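Local structure of Non-structural protein 5 (Modoc virus, 2WA2) at residues P15-G18 against E19-K22. The protein probably methylates the viral RNA cap at the guanine N7 and ribose 2'-O positions, using S-adenosylmethionine as methyl donor. The protein carries 4 engineered substitutions. Residues are numbered along the deposited sequence; the frame is centred on the assembly and turned at random.
Sequences PTLG and EIWK
Pro15 and Glu19 open a ladder of four successive i to i+4 backbone hydrogen bonds near the start of helix 14-27. Glu19 N donates to Pro15 O at 2.9 Å, and Ile20 N to Thr16 O at 2.9 Å. The second of these lies in the carbonyl plane of Thr16. Trp21 N reaches Leu17 O with the straightest N-H, 170°, and Lys22 N closes the set on Gly18 O at 2.8 Å. The side chain of Glu19 runs back toward the N-terminal end of the helix. Its CG stands anti to its own carbonyl carbon (chi1 -84°), and the chain is extended beyond it. This lays the carboxylate alongside Pro15, with Glu19 OE2 3.9 Å from Pro15 CB. A negative group here would probably interact favourably with the helix dipole. Thr16 and Ile20 lie side by side and point the same way, the methyl Thr16 CG2 resting 3.8 Å from Ile20 CD1. Leu17 CD2 meets the same Ile20 CD1 more loosely, at 4.5 Å. The helix belongs to an N-terminal extension that flavivirus methyltransferases add to the Rossmann-like FtsJ core. Leu17 and Trp21 both touch helix 239-254, but it is the buried Trp21 that turns toward the body of the protein. The indole of Trp21 meets Gly18 O at its edge, in the ring plane, with Trp21 CE3 3.6 Å away. His227 packs edge-to-face with this indole, while Trp21 NE1 makes weak hydrogen bonds to Tyr36 OH and Asn224 O. Lys22 bends at chi2 (76°), and its chain leads away from the first turn. Its NZ is held by a hydrogen bond to Asn160 O and a salt bridge to Glu166.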
loop_
_atom_site.group_PDB
_atom_site.type_symbol
_atom_site.label_atom_id
_atom_site.label_comp_id
_atom_site.label_asym_id
_atom_site.label_seq_id
_atom_site.Cartn_x
_atom_site.Cartn_y
_atom_site.Cartn_z
ATOM N N PRO A 15 3.482 17.410 -7.597
ATOM C CA PRO A 15 4.781 16.864 -7.972
ATOM C C PRO A 15 5.946 17.721 -7.465
ATOM O O PRO A 15 6.933 17.161 -7.004
ATOM C CB PRO A 15 4.731 16.839 -9.512
ATOM C CG PRO A 15 3.252 16.772 -9.839
ATOM C CD PRO A 15 2.647 17.680 -8.793
ATOM N N THR A 16 5.823 19.049 -7.539
ATOM C CA THR A 16 6.858 19.940 -7.027
ATOM C C THR A 16 7.147 19.677 -5.535
ATOM O O THR A 16 8.283 19.393 -5.179
ATOM C CB THR A 16 6.520 21.435 -7.241
ATOM O OG1 THR A 16 6.576 21.718 -8.635
ATOM C CG2 THR A 16 7.571 22.328 -6.527
ATOM N N LEU A 17 6.112 19.736 -4.700
ATOM C CA LEU A 17 6.266 19.583 -3.255
ATOM C C LEU A 17 6.793 18.178 -2.825
ATOM O O LEU A 17 7.649 18.062 -1.941
ATOM C CB LEU A 17 4.955 19.871 -2.543
ATOM C CG LEU A 17 4.506 21.325 -2.379
ATOM C CD1 LEU A 17 3.175 21.267 -1.730
ATOM C CD2 LEU A 17 5.507 22.167 -1.519
ATOM N N GLY A 18 6.255 17.127 -3.424
ATOM C CA GLY A 18 6.753 15.785 -3.096
ATOM C C GLY A 18 8.171 15.604 -3.579
ATOM O O GLY A 18 8.990 14.919 -2.928
ATOM N N GLU A 19 8.489 16.235 -4.713
ATOM C CA GLU A 19 9.831 16.148 -5.253
ATOM C C GLU A 19 10.823 16.885 -4.383
ATOM O O GLU A 19 11.974 16.466 -4.284
ATOM C CB GLU A 19 9.916 16.700 -6.683
ATOM C CG GLU A 19 9.534 15.692 -7.760
ATOM C CD GLU A 19 9.308 16.355 -9.124
ATOM O OE1 GLU A 19 9.933 17.422 -9.408
ATOM O OE2 GLU A 19 8.485 15.812 -9.899
ATOM N N ILE A 20 10.400 18.028 -3.838
ATOM C CA ILE A 20 11.215 18.764 -2.857
ATOM C C ILE A 20 11.495 17.891 -1.629
ATOM O O ILE A 20 12.661 17.729 -1.216
ATOM C CB ILE A 20 10.551 20.092 -2.436
ATOM C CG1 ILE A 20 10.517 21.067 -3.624
ATOM C CG2 ILE A 20 11.295 20.709 -1.217
ATOM C CD1 ILE A 20 9.593 22.327 -3.343
ATOM N N TRP A 21 10.425 17.285 -1.089
ATOM C CA TRP A 21 10.530 16.351 0.034
ATOM C C TRP A 21 11.535 15.256 -0.294
ATOM O O TRP A 21 12.442 14.993 0.510
ATOM C CB TRP A 21 9.161 15.752 0.419
ATOM C CG TRP A 21 9.306 14.537 1.336
ATOM C CD1 TRP A 21 9.458 14.550 2.683
ATOM C CD2 TRP A 21 9.329 13.151 0.931
ATOM N NE1 TRP A 21 9.573 13.237 3.157
ATOM C CE2 TRP A 21 9.523 12.375 2.100
ATOM C CE3 TRP A 21 9.230 12.488 -0.314
ATOM C CZ2 TRP A 21 9.593 10.963 2.068
ATOM C CZ3 TRP A 21 9.321 11.085 -0.342
ATOM C CH2 TRP A 21 9.489 10.341 0.847
ATOM N N LYS A 22 11.430 14.670 -1.489
ATOM C CA LYS A 22 12.341 13.572 -1.848
ATOM C C LYS A 22 13.823 14.007 -1.880
ATOM O O LYS A 22 14.714 13.295 -1.394
ATOM C CB LYS A 22 11.961 12.984 -3.196
ATOM C CG LYS A 22 12.720 11.702 -3.544
ATOM C CD LYS A 22 12.134 10.535 -2.753
ATOM C CE LYS A 22 12.770 9.271 -3.114
ATOM N NZ LYS A 22 12.192 8.140 -2.317
#